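Local coordinates for protein serine protease inhibitor 4, isoform B (Drosophila melanogaster, PDB 4P0F) that probably inhibits serine and perhaps cysteine endopeptidases, and is captured here cleaved, with its reactive-centre loop inserted as a strand, at residues N167-K172 / A331-G336; P200-K205 / L269-F274; F274-Q279 / A320-N325. All coordinates share one frame; numbering follows the deposited sequence.

In the fold
Following the chain from the N terminus, strand 161-174 supplies 167-172, the first half of contact 1, and waits for its partner. The chain then runs through strand 197-213, whose residues 200-205 are joined by 269-274 to close contact 2 in sheet C. At F274, shared by contacts 2 and 3, strand 263-281 passes from sheet C into sheet A; contact 3 closes when 320-325 returns beside 274-279. Last, 331-336 slots between 320-325 and 167-172 and closes contact 1, whose long loop encloses the other two, which follow each other in series. Contacts 1 and 3 meet directly, A332 O lying 2.9 Å from F321 N, a probable hydrogen bond.

Contact 1: N167-K172 / A331-G336; sequences NAIHFK and AAAATG
N167, I169 and F171 each exchange a pair of backbone hydrogen bonds with T335, A333 and A331, so the two antiparallel strands are joined by six bonds. The shortest belong to the last pair: F171 N reaches A331 O, and A331 N reaches F171 O, both at 2.8 Å. Weaker CA-H...O contacts fill the intervals, among them A334 CA to N167 O at 3.1 Å.

This is the loop-inserted state expected of a cleaved serpin: the proximal hinge of the reactive-centre loop has entered sheet A as a new strand between 161-174 and 311-324. Its alanines suit the role, since small, apolar side chains can slide between strands already packed against their surroundings.

Apolar contacts differ on the two faces. On the face of I169 and A333, I169 has CG1 anti to the backbone N (chi1 178°), which leaves CG2 as the branch that lies against A333 CB at 3.8 Å; strand 370-377 covers both through F373. On the other face A168 CB and A334 CB stand 4.2 Å apart, and A332 CB meets the H170 ring at its edge, 4.1 Å from CD2.

The polar side chains look beyond the pair. N167 ND2 donates to N95 and its OD1 pairs with S40, whose OG also meets T335 OG1; T335 OG1 is bonded to H318 as well, and H170 NE2 to E330.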
ATOM      1  N   ASN A 167      -7.535   3.807   6.633  1.00 14.29           N
ATOM      2  CA  ASN A 167      -6.921   2.514   6.856  1.00 16.37           C
ATOM      3  C   ASN A 167      -5.462   2.714   7.200  1.00 14.45           C
ATOM      4  O   ASN A 167      -4.785   3.488   6.541  1.00 16.50           O
ATOM      5  CB  ASN A 167      -7.013   1.613   5.627  1.00 16.30           C
ATOM      6  CG  ASN A 167      -6.183   0.363   5.789  1.00 16.10           C
ATOM      7  OD1 ASN A 167      -4.986   0.327   5.437  1.00 15.75           O
ATOM      8  ND2 ASN A 167      -6.791  -0.664   6.364  1.00 16.38           N
ATOM      9  N   ALA A 168      -4.984   2.002   8.216  1.00 15.68           N
ATOM     10  CA  ALA A 168      -3.566   2.016   8.567  1.00 15.67           C
ATOM     11  C   ALA A 168      -3.056   0.587   8.607  1.00 17.18           C
ATOM     12  O   ALA A 168      -3.798  -0.329   8.947  1.00 18.30           O
ATOM     13  CB  ALA A 168      -3.343   2.707   9.900  1.00 17.12           C
ATOM     14  N   ILE A 169      -1.797   0.400   8.227  1.00 16.96           N
ATOM     15  CA  ILE A 169      -1.181  -0.923   8.239  1.00 18.04           C
ATOM     16  C   ILE A 169       0.250  -0.813   8.754  1.00 16.88           C
ATOM     17  O   ILE A 169       0.969   0.134   8.437  1.00 18.57           O
ATOM     18  CB  ILE A 169      -1.230  -1.567   6.823  1.00 17.53           C
ATOM     19  CG1 ILE A 169      -0.533  -2.932   6.800  1.00 19.07           C
ATOM     20  CG2 ILE A 169      -0.632  -0.632   5.777  1.00 18.89           C
ATOM     21  CD1 ILE A 169      -0.876  -3.759   5.551  1.00 29.39           C
ATOM     22  N   HIS A 170       0.633  -1.767   9.595  1.00 17.82           N
ATOM     23  CA  HIS A 170       1.982  -1.806  10.151  1.00 16.15           C
ATOM     24  C   HIS A 170       2.531  -3.210  10.095  1.00 19.40           C
ATOM     25  O   HIS A 170       1.862  -4.165  10.478  1.00 18.51           O
ATOM     26  CB  HIS A 170       1.997  -1.310  11.589  1.00 18.44           C
ATOM     27  CG  HIS A 170       3.358  -1.346  12.215  1.00 22.65           C
ATOM     28  ND1 HIS A 170       3.751  -2.343  13.078  1.00 31.74           N
ATOM     29  CD2 HIS A 170       4.424  -0.523  12.072  1.00 24.29           C
ATOM     30  CE1 HIS A 170       5.003  -2.128  13.454  1.00 33.77           C
ATOM     31  NE2 HIS A 170       5.433  -1.030  12.861  1.00 22.98           N
ATOM     32  N   PHE A 171       3.770  -3.309   9.628  1.00 17.31           N
ATOM     33  CA  PHE A 171       4.478  -4.576   9.516  1.00 19.62           C
ATOM     34  C   PHE A 171       5.840  -4.469  10.171  1.00 19.97           C
ATOM     35  O   PHE A 171       6.576  -3.514   9.932  1.00 21.11           O
ATOM     36  CB  PHE A 171       4.628  -4.968   8.056  1.00 20.01           C
ATOM     37  CG  PHE A 171       5.556  -6.123   7.831  1.00 22.70           C
ATOM     38  CD1 PHE A 171       5.179  -7.408   8.163  1.00 36.76           C
ATOM     39  CD2 PHE A 171       6.808  -5.914   7.287  1.00 21.43           C
ATOM     40  CE1 PHE A 171       6.043  -8.477   7.954  1.00 43.49           C
ATOM     41  CE2 PHE A 171       7.676  -6.979   7.070  1.00 23.08           C
ATOM     42  CZ  PHE A 171       7.289  -8.257   7.405  1.00 30.12           C
ATOM     43  N   LYS A 172       6.165  -5.455  10.995  1.00 19.15           N
ATOM     44  CA  LYS A 172       7.520  -5.601  11.510  1.00 22.23           C
ATOM     45  C   LYS A 172       7.857  -7.080  11.548  1.00 25.71           C
ATOM     46  O   LYS A 172       7.254  -7.844  12.297  1.00 24.28           O
ATOM     47  CB  LYS A 172       7.670  -4.974  12.892  1.00 27.47           C
ATOM     48  CG  LYS A 172       9.052  -5.218  13.514  1.00 35.37           C
ATOM     49  CD  LYS A 172       9.801  -3.925  13.759  1.00 57.28           C
ATOM     50  CE  LYS A 172      11.071  -4.168  14.561  1.00 70.01           C
ATOM     51  NZ  LYS A 172      11.754  -2.894  14.912  1.00 82.34           N
ATOM     52  N   ALA A 331       7.642  -1.741   7.995  1.00 19.25           N
ATOM     53  CA  ALA A 331       6.928  -0.959   7.002  1.00 17.26           C
ATOM     54  C   ALA A 331       5.604  -0.511   7.573  1.00 16.51           C
ATOM     55  O   ALA A 331       5.040  -1.171   8.437  1.00 19.36           O
ATOM     56  CB  ALA A 331       6.707  -1.759   5.735  1.00 19.69           C
ATOM     57  N   ALA A 332       5.121   0.625   7.085  1.00 17.96           N
ATOM     58  CA  ALA A 332       3.841   1.140   7.515  1.00 13.98           C
ATOM     59  C   ALA A 332       3.246   1.982   6.410  1.00 15.09           C
ATOM     60  O   ALA A 332       3.963   2.528   5.577  1.00 16.38           O
ATOM     61  CB  ALA A 332       3.981   1.960   8.787  1.00 20.33           C
ATOM     62  N   ALA A 333       1.926   2.094   6.416  1.00 15.97           N
ATOM     63  CA  ALA A 333       1.255   2.967   5.481  1.00 14.19           C
ATOM     64  C   ALA A 333      -0.101   3.345   6.041  1.00 14.04           C
ATOM     65  O   ALA A 333      -0.625   2.671   6.925  1.00 15.18           O
ATOM     66  CB  ALA A 333       1.097   2.296   4.125  1.00 13.76           C
ATOM     67  N   ALA A 334      -0.667   4.415   5.507  1.00 15.92           N
ATOM     68  CA  ALA A 334      -2.050   4.752   5.801  1.00 14.56           C
ATOM     69  C   ALA A 334      -2.658   5.460   4.614  1.00 13.10           C
ATOM     70  O   ALA A 334      -1.955   6.116   3.843  1.00 14.02           O
ATOM     71  CB  ALA A 334      -2.154   5.617   7.068  1.00 16.10           C
ATOM     72  N   THR A 335      -3.970   5.283   4.464  1.00 15.23           N
ATOM     73  CA  THR A 335      -4.743   5.942   3.427  1.00 13.25           C
ATOM     74  C   THR A 335      -5.929   6.655   4.077  1.00 12.91           C
ATOM     75  O   THR A 335      -6.655   6.052   4.860  1.00 16.55           O
ATOM     76  CB  THR A 335      -5.266   4.947   2.375  1.00 12.71           C
ATOM     77  OG1 THR A 335      -4.197   4.122   1.891  1.00 15.14           O
ATOM     78  CG2 THR A 335      -5.895   5.687   1.203  1.00 14.93           C
ATOM     79  N   GLY A 336      -6.076   7.942   3.777  1.00 14.78           N
ATOM     80  CA  GLY A 336      -7.185   8.731   4.284  1.00 13.81           C
ATOM     81  C   GLY A 336      -7.981   9.305   3.129  1.00 14.26           C
ATOM     82  O   GLY A 336      -7.419   9.928   2.232  1.00 18.17           O
TER

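Contact 2: P200-K205 / L269-F274; sequences PMMSLK and LKLPRF
L269 and L204 open this antiparallel pairing with two backbone hydrogen bonds, L269 N to L204 O at 2.8 Å and L204 N to L269 O at 3.0 Å. The strands belong to sheet C of the serpin fold, far from the chain's centre, and the axes of the two short segments make 151°, antiparallel with the twist common between neighbouring strands. Both leucines turn to the same buried-facing side, where F179 covers them; branched apolar side chains suit that greasy surface.

K270 projects to the opposite face beside S203. Its long chain bends near its end and brings NZ 3.4 Å from S203 OG, a weak hydrogen bond; the ammonium also has a cation-pi partner in F355, so a flexible basic residue can serve both.

L271 returns to the L269 face and is tied by M202 N to L271 O, at 2.7 Å, and by the reciprocal bond from L271 N. M202 extends at chi2 but folds at chi3 (-66°), which swings CE round to L271 CD2, while its sulfur lies near R273 CB. An unbranched, pliable methionine can wrap in this way.

P272 faces M201 at a non-hydrogen-bonded position, where the missing N-H costs this pair nothing. The two side chains lie side by side, with M201 SD 3.9 Å from P272 CG.

R273 ends the pairing: its N-H goes to P200 O, and its side chain crosses that of P200 at about a right angle. While NH1 forms a salt bridge with E326, P200 CB sits over one face of the guanidinium, toward its rim, 3.6 Å from NH2.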
ATOM      1  N   PRO A 200      25.669   1.022   1.895  1.00 23.73           N
ATOM      2  CA  PRO A 200      25.815  -0.219   2.662  1.00 20.22           C
ATOM      3  C   PRO A 200      25.122  -1.395   2.005  1.00 18.77           C
ATOM      4  O   PRO A 200      23.915  -1.331   1.743  1.00 20.85           O
ATOM      5  CB  PRO A 200      25.163   0.116   4.004  1.00 20.48           C
ATOM      6  CG  PRO A 200      24.223   1.237   3.698  1.00 31.26           C
ATOM      7  CD  PRO A 200      24.898   2.037   2.633  1.00 28.31           C
ATOM      8  N   MET A 201      25.896  -2.441   1.720  1.00 21.17           N
ATOM      9  CA  MET A 201      25.395  -3.666   1.106  1.00 25.37           C
ATOM     10  C   MET A 201      25.505  -4.827   2.074  1.00 20.01           C
ATOM     11  O   MET A 201      26.598  -5.159   2.542  1.00 22.29           O
ATOM     12  CB  MET A 201      26.171  -4.005  -0.171  1.00 23.75           C
ATOM     13  CG  MET A 201      25.939  -3.043  -1.284  1.00 25.50           C
ATOM     14  SD  MET A 201      24.304  -3.293  -2.000  1.00 30.68           S
ATOM     15  CE  MET A 201      24.441  -2.204  -3.412  1.00 68.92           C
ATOM     16  N   MET A 202      24.367  -5.443   2.359  1.00 18.67           N
ATOM     17  CA  MET A 202      24.296  -6.600   3.229  1.00 18.99           C
ATOM     18  C   MET A 202      24.543  -7.841   2.401  1.00 20.88           C
ATOM     19  O   MET A 202      24.051  -7.938   1.279  1.00 20.28           O
ATOM     20  CB  MET A 202      22.931  -6.661   3.909  1.00 19.83           C
ATOM     21  CG  MET A 202      22.503  -5.318   4.461  1.00 18.74           C
ATOM     22  SD  MET A 202      20.960  -5.337   5.372  1.00 18.88           S
ATOM     23  CE  MET A 202      19.770  -5.743   4.092  1.00 18.14           C
ATOM     24  N   SER A 203      25.287  -8.787   2.964  1.00 19.14           N
ATOM     25  CA  SER A 203      25.694 -10.000   2.252  1.00 18.27           C
ATOM     26  C   SER A 203      25.257 -11.251   2.992  1.00 23.28           C
ATOM     27  O   SER A 203      25.486 -11.373   4.195  1.00 24.03           O
ATOM     28  CB  SER A 203      27.227 -10.063   2.081  1.00 30.07           C
ATOM     29  OG  SER A 203      27.718  -9.051   1.223  1.00 40.90           O
ATOM     30  N   LEU A 204      24.719 -12.217   2.258  1.00 21.80           N
ATOM     31  CA  LEU A 204      24.269 -13.452   2.874  1.00 24.87           C
ATOM     32  C   LEU A 204      24.235 -14.579   1.855  1.00 27.51           C
ATOM     33  O   LEU A 204      23.770 -14.386   0.737  1.00 34.53           O
ATOM     34  CB  LEU A 204      22.889 -13.224   3.490  1.00 21.34           C
ATOM     35  CG  LEU A 204      22.163 -14.329   4.244  1.00 26.92           C
ATOM     36  CD1 LEU A 204      22.949 -14.781   5.453  1.00 30.43           C
ATOM     37  CD2 LEU A 204      20.791 -13.812   4.645  1.00 27.03           C
ATOM     38  N   LYS A 205      24.753 -15.745   2.243  1.00 25.57           N
ATOM     39  CA  LYS A 205      24.611 -16.957   1.441  1.00 27.46           C
ATOM     40  C   LYS A 205      23.656 -17.919   2.135  1.00 36.82           C
ATOM     41  O   LYS A 205      23.898 -18.344   3.264  1.00 32.14           O
ATOM     42  CB  LYS A 205      25.964 -17.627   1.202  1.00 32.95           C
ATOM     43  CG  LYS A 205      26.940 -16.749   0.444  1.00 39.38           C
ATOM     44  CD  LYS A 205      28.251 -17.472   0.167  1.00 51.79           C
ATOM     45  CE  LYS A 205      29.257 -16.561  -0.517  1.00 65.48           C
ATOM     46  NZ  LYS A 205      29.789 -15.523   0.408  1.00 75.73           N
ATOM     47  N   LEU A 269      23.580 -13.558  -1.942  1.00 21.14           N
ATOM     48  CA  LEU A 269      22.758 -12.360  -1.987  1.00 19.08           C
ATOM     49  C   LEU A 269      23.521 -11.131  -1.535  1.00 20.88           C
ATOM     50  O   LEU A 269      24.235 -11.183  -0.531  1.00 20.63           O
ATOM     51  CB  LEU A 269      21.529 -12.556  -1.097  1.00 18.47           C
ATOM     52  CG  LEU A 269      20.649 -11.338  -0.813  1.00 16.91           C
ATOM     53  CD1 LEU A 269      20.002 -10.820  -2.095  1.00 18.69           C
ATOM     54  CD2 LEU A 269      19.596 -11.707   0.226  1.00 18.89           C
ATOM     55  N   LYS A 270      23.370 -10.029  -2.271  1.00 18.59           N
ATOM     56  CA  LYS A 270      23.768  -8.716  -1.763  1.00 20.41           C
ATOM     57  C   LYS A 270      22.581  -7.776  -1.901  1.00 21.47           C
ATOM     58  O   LYS A 270      21.998  -7.648  -2.971  1.00 19.07           O
ATOM     59  CB  LYS A 270      25.000  -8.160  -2.489  1.00 20.23           C
ATOM     60  CG  LYS A 270      26.281  -8.916  -2.185  1.00 30.88           C
ATOM     61  CD  LYS A 270      27.433  -8.416  -3.036  1.00 46.67           C
ATOM     62  CE  LYS A 270      28.723  -8.366  -2.242  1.00 74.03           C
ATOM     63  NZ  LYS A 270      29.167  -9.698  -1.750  1.00 76.36           N
ATOM     64  N   LEU A 271      22.226  -7.128  -0.798  1.00 16.63           N
ATOM     65  CA  LEU A 271      21.040  -6.277  -0.737  1.00 19.87           C
ATOM     66  C   LEU A 271      21.375  -4.982  -0.015  1.00 19.33           C
ATOM     67  O   LEU A 271      21.995  -5.026   1.039  1.00 17.83           O
ATOM     68  CB  LEU A 271      19.908  -6.999  -0.007  1.00 19.96           C
ATOM     69  CG  LEU A 271      18.552  -6.304   0.042  1.00 17.05           C
ATOM     70  CD1 LEU A 271      17.946  -6.252  -1.353  1.00 20.33           C
ATOM     71  CD2 LEU A 271      17.643  -7.054   0.985  1.00 17.65           C
ATOM     72  N   PRO A 272      20.971  -3.829  -0.568  1.00 18.61           N
ATOM     73  CA  PRO A 272      21.238  -2.587   0.171  1.00 17.93           C
ATOM     74  C   PRO A 272      20.452  -2.509   1.470  1.00 18.51           C
ATOM     75  O   PRO A 272      19.313  -2.974   1.543  1.00 16.97           O
ATOM     76  CB  PRO A 272      20.779  -1.479  -0.791  1.00 24.48           C
ATOM     77  CG  PRO A 272      20.590  -2.144  -2.125  1.00 29.44           C
ATOM     78  CD  PRO A 272      20.279  -3.576  -1.844  1.00 22.22           C
ATOM     79  N   ARG A 273      21.080  -1.932   2.487  1.00 18.36           N
ATOM     80  CA  ARG A 273      20.399  -1.525   3.697  1.00 17.22           C
ATOM     81  C   ARG A 273      19.775  -0.162   3.391  1.00 18.34           C
ATOM     82  O   ARG A 273      20.486   0.839   3.301  1.00 21.29           O
ATOM     83  CB  ARG A 273      21.385  -1.462   4.876  1.00 19.01           C
ATOM     84  CG  ARG A 273      20.756  -1.191   6.240  1.00 22.77           C
ATOM     85  CD  ARG A 273      21.798  -1.284   7.379  1.00 27.05           C
ATOM     86  NE  ARG A 273      22.768  -0.201   7.311  1.00 37.91           N
ATOM     87  CZ  ARG A 273      24.048  -0.288   7.658  1.00 34.88           C
ATOM     88  NH1 ARG A 273      24.582  -1.436   8.088  1.00 30.88           N
ATOM     89  NH2 ARG A 273      24.809   0.790   7.556  1.00 38.10           N
ATOM     90  N   PHE A 274      18.461  -0.125   3.193  1.00 18.06           N
ATOM     91  CA  PHE A 274      17.829   1.096   2.694  1.00 17.63           C
ATOM     92  C   PHE A 274      16.526   1.413   3.391  1.00 23.06           C
ATOM     93  O   PHE A 274      15.934   0.573   4.065  1.00 20.79           O
ATOM     94  CB  PHE A 274      17.599   0.986   1.174  1.00 16.89           C
ATOM     95  CG  PHE A 274      16.424   0.116   0.777  1.00 16.79           C
ATOM     96  CD1 PHE A 274      16.576  -1.247   0.592  1.00 19.72           C
ATOM     97  CD2 PHE A 274      15.175   0.679   0.550  1.00 21.74           C
ATOM     98  CE1 PHE A 274      15.499  -2.044   0.208  1.00 19.72           C
ATOM     99  CE2 PHE A 274      14.097  -0.108   0.175  1.00 20.61           C
ATOM    100  CZ  PHE A 274      14.254  -1.469   0.001  1.00 20.03           C
TER

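Contact 3: F274-Q279 / A320-N325; sequences FKAEFQ and AFIEVN
V324 N donates to F274 O in a nearly straight hydrogen bond, 2.8 Å long with 168° at the hydrogen, the donor lying close to the line of the C=O bond. The return bond, from F274 N to V324 O, is weak. Further along, A276 and I322 exchange two bonds of even length, and F278 and A320 two more, A320 N to F278 O being the shorter at 2.8 Å. The strands are almost exactly antiparallel, and they are neighbours in the large sheet A of the serpin fold, with 320-325 next to the inserted loop strand.

Between these pairs the partners approach more closely and their side chains stand on the other face. There E277 and F321 run alongside each other in the same direction. E277 CG, followed by the carboxylate carbon CD, lies along the ring edge, CG 3.6 Å from F321 CD2, and the carboxylate plane is turned 72° from that of the ring. E277 is exposed to solvent, which suits a charged carboxylate even though it runs beside the ring. F321 has CG anti to the backbone N (chi1 171°), which places CD2 beside E277, and L147 also touches it. An alanine at F321 would probably leave the E277 chain without its apolar neighbour and freer to turn, and L147 less well covered.

The buried face is apolar throughout. A276, with only a methyl group, leaves room for I322, whose CG2 lies 4.1 Å from A276 CB; V35 and L364 also pack on I322. Where this pairing begins, F274 slants across V324 and touches F360. V324 CB makes an off-centre CH-pi contact, 4.3 Å from the F274 ring centroid, and V324 CG2 comes to 3.7 Å from F274 CE1.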
ATOM      1  N   PHE A 274      18.461  -0.125   3.193  1.00 18.06           N
ATOM      2  CA  PHE A 274      17.829   1.096   2.694  1.00 17.63           C
ATOM      3  C   PHE A 274      16.526   1.413   3.391  1.00 23.06           C
ATOM      4  O   PHE A 274      15.934   0.573   4.065  1.00 20.79           O
ATOM      5  CB  PHE A 274      17.599   0.986   1.174  1.00 16.89           C
ATOM      6  CG  PHE A 274      16.424   0.116   0.777  1.00 16.79           C
ATOM      7  CD1 PHE A 274      16.576  -1.247   0.592  1.00 19.72           C
ATOM      8  CD2 PHE A 274      15.175   0.679   0.550  1.00 21.74           C
ATOM      9  CE1 PHE A 274      15.499  -2.044   0.208  1.00 19.72           C
ATOM     10  CE2 PHE A 274      14.097  -0.108   0.175  1.00 20.61           C
ATOM     11  CZ  PHE A 274      14.254  -1.469   0.001  1.00 20.03           C
ATOM     12  N   LYS A 275      16.099   2.657   3.238  1.00 18.05           N
ATOM     13  CA  LYS A 275      14.790   3.067   3.723  1.00 17.04           C
ATOM     14  C   LYS A 275      14.177   3.972   2.674  1.00 22.71           C
ATOM     15  O   LYS A 275      14.886   4.566   1.862  1.00 20.81           O
ATOM     16  CB  LYS A 275      14.897   3.758   5.081  1.00 21.06           C
ATOM     17  CG  LYS A 275      15.416   5.173   5.053  1.00 29.34           C
ATOM     18  CD  LYS A 275      15.480   5.744   6.470  1.00 45.88           C
ATOM     19  CE  LYS A 275      16.041   7.154   6.483  1.00 61.95           C
ATOM     20  NZ  LYS A 275      16.355   7.623   7.864  1.00 71.00           N
ATOM     21  N   ALA A 276      12.852   4.050   2.667  1.00 20.87           N
ATOM     22  CA  ALA A 276      12.160   4.926   1.740  1.00 18.24           C
ATOM     23  C   ALA A 276      10.878   5.432   2.384  1.00 20.09           C
ATOM     24  O   ALA A 276      10.280   4.749   3.211  1.00 18.94           O
ATOM     25  CB  ALA A 276      11.872   4.200   0.435  1.00 18.28           C
ATOM     26  N   GLU A 277      10.491   6.651   2.024  1.00 19.06           N
ATOM     27  CA  GLU A 277       9.237   7.242   2.476  1.00 17.25           C
ATOM     28  C   GLU A 277       8.586   7.871   1.261  1.00 19.54           C
ATOM     29  O   GLU A 277       9.277   8.469   0.437  1.00 22.61           O
ATOM     30  CB  GLU A 277       9.467   8.291   3.560  1.00 27.81           C
ATOM     31  CG  GLU A 277      10.576   7.955   4.533  1.00 59.68           C
ATOM     32  CD  GLU A 277      10.645   8.929   5.697  1.00 75.98           C
ATOM     33  OE1 GLU A 277       9.634   9.618   5.960  1.00 75.77           O
ATOM     34  OE2 GLU A 277      11.711   9.005   6.344  1.00 81.90           O
ATOM     35  N   PHE A 278       7.265   7.758   1.150  1.00 18.83           N
ATOM     36  CA  PHE A 278       6.565   8.228  -0.029  1.00 15.69           C
ATOM     37  C   PHE A 278       5.190   8.723   0.373  1.00 17.69           C
ATOM     38  O   PHE A 278       4.536   8.124   1.230  1.00 18.65           O
ATOM     39  CB  PHE A 278       6.453   7.103  -1.059  1.00 16.42           C
ATOM     40  CG  PHE A 278       5.799   7.507  -2.350  1.00 14.12           C
ATOM     41  CD1 PHE A 278       6.471   8.297  -3.267  1.00 20.01           C
ATOM     42  CD2 PHE A 278       4.526   7.075  -2.656  1.00 17.84           C
ATOM     43  CE1 PHE A 278       5.881   8.654  -4.453  1.00 28.01           C
ATOM     44  CE2 PHE A 278       3.937   7.429  -3.851  1.00 16.53           C
ATOM     45  CZ  PHE A 278       4.608   8.216  -4.741  1.00 20.75           C
ATOM     46  N   GLN A 279       4.783   9.839  -0.215  1.00 19.12           N
ATOM     47  CA  GLN A 279       3.450  10.369   0.025  1.00 17.73           C
ATOM     48  C   GLN A 279       2.883  10.910  -1.272  1.00 17.92           C
ATOM     49  O   GLN A 279       3.609  11.477  -2.096  1.00 19.85           O
ATOM     50  CB  GLN A 279       3.471  11.446   1.098  1.00 20.75           C
ATOM     51  CG  GLN A 279       4.270  12.684   0.785  1.00 30.96           C
ATOM     52  CD  GLN A 279       4.311  13.643   1.970  1.00 50.84           C
ATOM     53  OE1 GLN A 279       4.977  13.385   2.974  1.00 62.56           O
ATOM     54  NE2 GLN A 279       3.577  14.741   1.865  1.00 44.63           N
ATOM     55  N   ALA A 320       3.494   6.176   3.015  1.00 16.31           N
ATOM     56  CA  ALA A 320       4.098   4.888   3.325  1.00 14.35           C
ATOM     57  C   ALA A 320       5.587   5.033   3.661  1.00 16.72           C
ATOM     58  O   ALA A 320       6.240   6.017   3.300  1.00 16.09           O
ATOM     59  CB  ALA A 320       3.896   3.927   2.175  1.00 14.60           C
ATOM     60  N   PHE A 321       6.077   4.047   4.405  1.00 16.31           N
ATOM     61  CA  PHE A 321       7.442   4.021   4.922  1.00 17.72           C
ATOM     62  C   PHE A 321       7.933   2.587   4.925  1.00 16.64           C
ATOM     63  O   PHE A 321       7.165   1.679   5.222  1.00 15.46           O
ATOM     64  CB  PHE A 321       7.497   4.590   6.343  1.00 16.40           C
ATOM     65  CG  PHE A 321       8.825   4.402   7.025  1.00 19.37           C
ATOM     66  CD1 PHE A 321       9.092   3.252   7.751  1.00 21.95           C
ATOM     67  CD2 PHE A 321       9.811   5.358   6.913  1.00 27.07           C
ATOM     68  CE1 PHE A 321      10.318   3.071   8.361  1.00 27.61           C
ATOM     69  CE2 PHE A 321      11.045   5.178   7.523  1.00 29.60           C
ATOM     70  CZ  PHE A 321      11.287   4.040   8.250  1.00 28.73           C
ATOM     71  N   ILE A 322       9.212   2.385   4.614  1.00 17.65           N
ATOM     72  CA  ILE A 322       9.819   1.068   4.749  1.00 17.72           C
ATOM     73  C   ILE A 322      11.294   1.226   5.126  1.00 16.95           C
ATOM     74  O   ILE A 322      11.957   2.160   4.681  1.00 17.30           O
ATOM     75  CB  ILE A 322       9.676   0.234   3.448  1.00 15.26           C
ATOM     76  CG1 ILE A 322      10.187  -1.197   3.664  1.00 17.95           C
ATOM     77  CG2 ILE A 322      10.406   0.893   2.294  1.00 16.05           C
ATOM     78  CD1 ILE A 322       9.696  -2.186   2.586  1.00 19.35           C
ATOM     79  N   GLU A 323      11.773   0.340   5.992  1.00 18.75           N
ATOM     80  CA  GLU A 323      13.201   0.227   6.297  1.00 16.58           C
ATOM     81  C   GLU A 323      13.567  -1.236   6.201  1.00 17.23           C
ATOM     82  O   GLU A 323      12.859  -2.092   6.721  1.00 18.67           O
ATOM     83  CB  GLU A 323      13.536   0.786   7.688  1.00 19.38           C
ATOM     84  CG  GLU A 323      13.006  -0.047   8.858  1.00 32.71           C
ATOM     85  CD  GLU A 323      13.893  -1.243   9.216  1.00 46.38           C
ATOM     86  OE1 GLU A 323      15.043  -1.316   8.735  1.00 53.73           O
ATOM     87  OE2 GLU A 323      13.424  -2.121   9.971  1.00 49.79           O
ATOM     88  N   VAL A 324      14.674  -1.509   5.516  1.00 16.97           N
ATOM     89  CA  VAL A 324      15.178  -2.855   5.317  1.00 15.80           C
ATOM     90  C   VAL A 324      16.613  -2.915   5.844  1.00 18.76           C
ATOM     91  O   VAL A 324      17.464  -2.155   5.392  1.00 19.68           O
ATOM     92  CB  VAL A 324      15.153  -3.238   3.832  1.00 17.42           C
ATOM     93  CG1 VAL A 324      15.766  -4.630   3.603  1.00 20.22           C
ATOM     94  CG2 VAL A 324      13.732  -3.182   3.308  1.00 18.15           C
ATOM     95  N   ASN A 325      16.870  -3.799   6.803  1.00 19.99           N
ATOM     96  CA  ASN A 325      18.212  -3.928   7.380  1.00 20.51           C
ATOM     97  C   ASN A 325      18.552  -5.376   7.698  1.00 19.42           C
ATOM     98  O   ASN A 325      17.895  -6.298   7.221  1.00 18.39           O
ATOM     99  CB  ASN A 325      18.345  -3.047   8.630  1.00 22.82           C
ATOM    100  CG  ASN A 325      17.470  -3.500   9.786  1.00 25.11           C
ATOM    101  OD1 ASN A 325      16.854  -4.561   9.751  1.00 21.24           O
ATOM    102  ND2 ASN A 325      17.413  -2.676  10.833  1.00 30.36           N
TER